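Local coordinates for protein metallopeptidase containing co-catalytic metalloactive site (Shewanella denitrificans OS217, PDB 3B2Y) that probably acts as a zinc-dependent hydrolase of the M14 metallocarboxypeptidase family, and is seen here with a nickel ion in its metal site, at residues A[77-82]-A[168-173]; A[174-179]-A[249-254]. All blocks are in the same frame, centred on the assembly; numbering follows the deposited sequence.

Contact 1 (A[77-82]-A[168-173]); sequences GEEAAG and TCHEDV. With NI (nickel (II) ion), chain C.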
# COMPACT_ATOMS: atom_id res chain seq x y z
N GLY A 77 -6.28 7.53 5.59
CA GLY A 77 -5.57 7.90 6.80
C GLY A 77 -5.86 7.12 8.04
O GLY A 77 -5.04 7.08 8.95
N GLU A 78 -7.01 6.47 8.09
CA GLU A 78 -7.33 5.58 9.22
C GLU A 78 -6.57 4.22 9.08
O GLU A 78 -6.57 3.43 10.01
CB GLU A 78 -8.84 5.38 9.37
CG GLU A 78 -9.58 4.30 8.58
CD GLU A 78 -9.76 4.62 7.13
OE1 GLU A 78 -8.95 5.43 6.65
OE2 GLU A 78 -10.66 4.05 6.46
N GLU A 79 -5.99 3.97 7.90
CA GLU A 79 -5.32 2.69 7.60
C GLU A 79 -3.81 2.76 7.86
O GLU A 79 -3.00 2.45 7.01
CB GLU A 79 -5.62 2.32 6.13
CG GLU A 79 -7.13 2.13 5.96
CD GLU A 79 -7.60 1.82 4.53
OE1 GLU A 79 -6.73 1.57 3.67
OE2 GLU A 79 -8.85 1.94 4.29
N ALA A 80 -3.46 3.18 9.08
CA ALA A 80 -2.09 3.59 9.44
C ALA A 80 -1.05 2.46 9.49
O ALA A 80 0.18 2.70 9.35
CB ALA A 80 -2.10 4.40 10.77
N ALA A 81 -1.51 1.22 9.64
CA ALA A 81 -0.62 0.06 9.61
C ALA A 81 0.11 -0.14 8.30
O ALA A 81 1.15 -0.81 8.24
CB ALA A 81 -1.38 -1.28 9.99
N GLY A 82 -0.45 0.39 7.21
CA GLY A 82 0.25 0.33 5.93
C GLY A 82 1.58 1.10 5.91
O GLY A 82 2.64 0.52 5.72
N THR A 168 -0.62 -2.64 -3.02
CA THR A 168 -1.10 -1.61 -2.13
C THR A 168 -1.49 -2.25 -0.80
O THR A 168 -2.12 -3.38 -0.72
CB THR A 168 -2.33 -0.84 -2.70
OG1 THR A 168 -3.40 -1.76 -2.94
CG2 THR A 168 -2.03 -0.20 -4.00
N CYS A 169 -1.11 -1.54 0.26
CA CYS A 169 -1.33 -2.04 1.60
C CYS A 169 -2.36 -1.18 2.27
O CYS A 169 -2.06 -0.06 2.73
CB CYS A 169 -0.01 -1.97 2.37
SG CYS A 169 1.07 -3.31 1.68
N HIS A 170 -3.56 -1.71 2.30
CA HIS A 170 -4.69 -1.15 2.99
C HIS A 170 -5.12 -1.86 4.30
O HIS A 170 -4.62 -2.92 4.71
CB HIS A 170 -5.90 -1.13 2.03
CG HIS A 170 -5.78 -0.13 0.91
ND1 HIS A 170 -6.63 0.96 0.76
CD2 HIS A 170 -4.93 -0.08 -0.14
CE1 HIS A 170 -6.26 1.65 -0.30
NE2 HIS A 170 -5.24 1.04 -0.88
N GLU A 171 -6.11 -1.27 4.94
CA GLU A 171 -6.72 -1.91 6.07
C GLU A 171 -8.22 -1.74 5.98
O GLU A 171 -8.73 -0.77 5.42
CB GLU A 171 -6.26 -1.32 7.39
CG GLU A 171 -4.74 -1.17 7.64
CD GLU A 171 -4.44 -1.16 9.15
OE1 GLU A 171 -4.40 -2.28 9.73
OE2 GLU A 171 -4.19 -0.05 9.74
N ASP A 172 -8.91 -2.65 6.59
CA ASP A 172 -10.35 -2.54 6.72
C ASP A 172 -10.63 -2.31 8.21
O ASP A 172 -10.61 -3.25 9.04
CB ASP A 172 -11.02 -3.77 6.16
CG ASP A 172 -12.55 -3.62 6.04
OD1 ASP A 172 -13.12 -2.91 6.90
OD2 ASP A 172 -13.14 -4.21 5.11
N VAL A 173 -10.94 -1.06 8.53
CA VAL A 173 -10.78 -0.57 9.93
C VAL A 173 -11.69 -1.25 10.93
O VAL A 173 -11.34 -1.39 12.10
CB VAL A 173 -10.93 0.99 10.02
CG1 VAL A 173 -12.36 1.43 9.72
CG2 VAL A 173 -10.51 1.49 11.38
NI NI C . -8.22 1.57 2.21
O HOH W 1 -10.92 1.06 6.46
O HOH W 2 -2.49 2.21 4.38
O HOH W 3 -9.32 -0.36 2.81
O HOH W 4 -9.72 1.13 1.29

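Contact 2 (A[174-179]-A[249-254]); sequences LMNETY and GQEDFD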
# COMPACT_ATOMS: atom_id res chain seq x y z
N LEU A 174 -12.85 -1.67 10.48
CA LEU A 174 -13.82 -2.28 11.35
C LEU A 174 -13.75 -3.81 11.37
O LEU A 174 -14.41 -4.49 12.18
CB LEU A 174 -15.22 -1.77 10.94
CG LEU A 174 -15.49 -0.28 10.99
CD1 LEU A 174 -16.99 0.00 10.79
CD2 LEU A 174 -14.99 0.40 12.28
N MSE A 175 -12.89 -4.38 10.53
CA MSE A 175 -12.80 -5.85 10.39
C MSE A 175 -11.94 -6.47 11.49
O MSE A 175 -11.05 -5.79 12.02
CB MSE A 175 -12.19 -6.23 9.03
CG MSE A 175 -13.14 -6.09 7.88
SE MSE A 175 -14.51 -7.44 8.00
CE MSE A 175 -13.52 -8.91 7.18
N ASN A 176 -12.23 -7.72 11.84
CA ASN A 176 -11.30 -8.57 12.63
C ASN A 176 -10.56 -9.65 11.81
O ASN A 176 -9.60 -10.24 12.31
CB ASN A 176 -12.03 -9.27 13.78
CG ASN A 176 -12.36 -8.32 14.90
OD1 ASN A 176 -11.54 -8.10 15.80
ND2 ASN A 176 -13.54 -7.72 14.83
N GLU A 177 -11.00 -9.86 10.57
CA GLU A 177 -10.48 -10.88 9.68
C GLU A 177 -9.79 -10.20 8.50
O GLU A 177 -10.05 -9.03 8.21
CB GLU A 177 -11.63 -11.74 9.16
CG GLU A 177 -12.23 -12.70 10.19
CD GLU A 177 -13.62 -13.15 9.79
OE1 GLU A 177 -14.35 -12.36 9.13
OE2 GLU A 177 -14.00 -14.28 10.18
N THR A 178 -8.89 -10.94 7.84
CA THR A 178 -8.13 -10.41 6.72
C THR A 178 -8.54 -10.93 5.32
O THR A 178 -9.16 -12.00 5.14
CB THR A 178 -6.63 -10.66 6.96
OG1 THR A 178 -5.84 -9.87 6.08
CG2 THR A 178 -6.30 -12.17 6.73
N TYR A 179 -8.14 -10.15 4.30
CA TYR A 179 -8.41 -10.58 2.94
C TYR A 179 -7.53 -9.79 2.01
O TYR A 179 -6.82 -8.91 2.45
CB TYR A 179 -9.91 -10.50 2.58
CG TYR A 179 -10.50 -9.12 2.67
CD1 TYR A 179 -10.90 -8.59 3.89
CD2 TYR A 179 -10.67 -8.34 1.52
CE1 TYR A 179 -11.45 -7.31 3.97
CE2 TYR A 179 -11.25 -7.08 1.59
CZ TYR A 179 -11.63 -6.56 2.82
OH TYR A 179 -12.16 -5.29 2.88
N GLY A 249 -8.57 -3.66 11.12
CA GLY A 249 -8.25 -2.54 12.00
C GLY A 249 -8.62 -2.71 13.47
O GLY A 249 -8.18 -1.92 14.35
N GLN A 250 -9.47 -3.71 13.73
CA GLN A 250 -9.91 -3.99 15.09
C GLN A 250 -8.96 -4.91 15.82
O GLN A 250 -9.24 -5.31 16.93
CB GLN A 250 -11.33 -4.58 15.08
CG GLN A 250 -12.35 -3.53 14.66
CD GLN A 250 -12.24 -2.30 15.52
OE1 GLN A 250 -12.40 -2.37 16.75
NE2 GLN A 250 -11.91 -1.15 14.90
N GLU A 251 -7.85 -5.26 15.19
CA GLU A 251 -6.83 -6.10 15.77
C GLU A 251 -5.63 -5.25 16.23
O GLU A 251 -5.65 -4.03 16.10
CB GLU A 251 -6.43 -7.20 14.77
CG GLU A 251 -7.30 -8.46 14.90
CD GLU A 251 -6.98 -9.28 16.17
OE1 GLU A 251 -7.17 -8.77 17.30
OE2 GLU A 251 -6.53 -10.44 16.05
N ASP A 252 -4.66 -5.90 16.88
CA ASP A 252 -3.51 -5.24 17.48
C ASP A 252 -2.64 -4.51 16.42
O ASP A 252 -2.26 -5.11 15.42
CB ASP A 252 -2.68 -6.26 18.29
CG ASP A 252 -1.38 -5.66 18.83
OD1 ASP A 252 -1.41 -5.05 19.92
OD2 ASP A 252 -0.32 -5.80 18.17
N PHE A 253 -2.34 -3.25 16.68
CA PHE A 253 -1.67 -2.41 15.71
C PHE A 253 -0.34 -2.98 15.31
O PHE A 253 -0.04 -3.08 14.15
CB PHE A 253 -1.49 -0.98 16.25
CG PHE A 253 -0.94 -0.02 15.24
CD1 PHE A 253 -1.73 0.42 14.19
CD2 PHE A 253 0.39 0.36 15.27
CE1 PHE A 253 -1.23 1.28 13.24
CE2 PHE A 253 0.91 1.22 14.31
CZ PHE A 253 0.12 1.67 13.29
N ASP A 254 0.46 -3.36 16.29
CA ASP A 254 1.80 -3.86 15.97
C ASP A 254 1.77 -5.19 15.20
O ASP A 254 2.60 -5.43 14.33
CB ASP A 254 2.68 -3.88 17.22
CG ASP A 254 3.19 -2.46 17.61
OD1 ASP A 254 3.27 -1.56 16.72
OD2 ASP A 254 3.50 -2.24 18.82

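Contact 1 (A[77-82]-A[168-173])
E79 and H170 both turn CG anti to their carbonyl carbons, E79 with chi1 -62°, and their polar ends converge on one nickel ion. Beyond CG the E79 chain is extended (chi2 177°), and its carboxylate grips the metal with both oxygens, OE1 at 2.1 Å and OE2 at 2.2 Å. Histidine suits its place because an imidazole nitrogen is a neutral ligand donor; the atom used is ND1, 2.2 Å from nickel, with the ring plane inclined 62° to the carboxylate. Two waters and H76 also bind the metal. This is the HxxE plus distant His metal site of M14 peptidases: H76 and E79 lie in the segment leading into helix 81-92, and H170 lies on strand 165-172. Glutamate suits its place because OE1 also accepts the backbone N-H of E171, N to OE1 3.2 Å, in a nearly straight bond from above the carboxylate plane, while R119 bonds to OE2. Where that segment runs into the helix, E171 OE2 accepts the N-H of A81, N to OE2 3.0 Å; R256 and T247 hold OE1. Alanine's lone methyl fits against the carboxylate, CB 3.2 Å from E171 CD, a tight approach, and G82, with no side chain, passes close to C169 O. A water bridges E79 O and C169 O, while E78, paired with R119, lays its CG 3.9 Å from V173 CB.

Contact 2 (A[174-179]-A[249-254])
Q250 and N176 meet beside a single backbone hydrogen bond, and with L174 they supply most of the surface buried between 174-179 and 249-254. Q250 sets CG beside its own backbone N, anti to the carbonyl carbon (chi1 -69°), which places that carbon 3.4 Å from L174 O, while its CB sits 3.3 Å from the carbonyl oxygen of M175, a selenomethionine in this crystal. The chain then bends at chi2, and NE2 reaches V173 O, just before L174, as a hydrogen-bond donor. Glutamine suits this place: its aliphatic stem covers the opposing backbone and its amide can still bond. N176 comes against the stem from the other segment, with OD1 3.6 Å and ND2 3.8 Å from Q250 CB; the two amide planes stand 80° apart. L174 takes part chiefly through its backbone, and its CB is directed away from 249-254. The hydrogen bond runs from Q250 N to M175 O, 3.1 Å, the donor nearly in line with the C=O (164°). G249 lies next to it, buried where the loop after strand 242-248 passes the one after strand 165-172. One backbone bond across the segments, with the glutamine amide tied to the neighbouring V173, and otherwise van der Waals contacts, several of them carbon to oxygen, imply a polar seam at the surface.

In the fold
Contact 1 closes before contact 2 opens along the chain, and their centres are 10 Å apart. Strand 165-172 ends in contact 1 and runs on through V173 straight into 174-179, while 249-254 leads from the neighbouring parallel strand 242-248 into helix 253-271. Both contacts therefore lie at the same end of the mixed sheet, contact 1 buried around the metal and contact 2 at the surface. They touch directly: D172 OD2 lies 2.7 Å from Y179 OH, probably hydrogen-bonded, and the F253 ring packs on the backbone of A80 and A81. E246, the predicted proton donor/acceptor, lies on strand 242-248 near H170, which places contact 1 at the probable active site and contact 2 beside it.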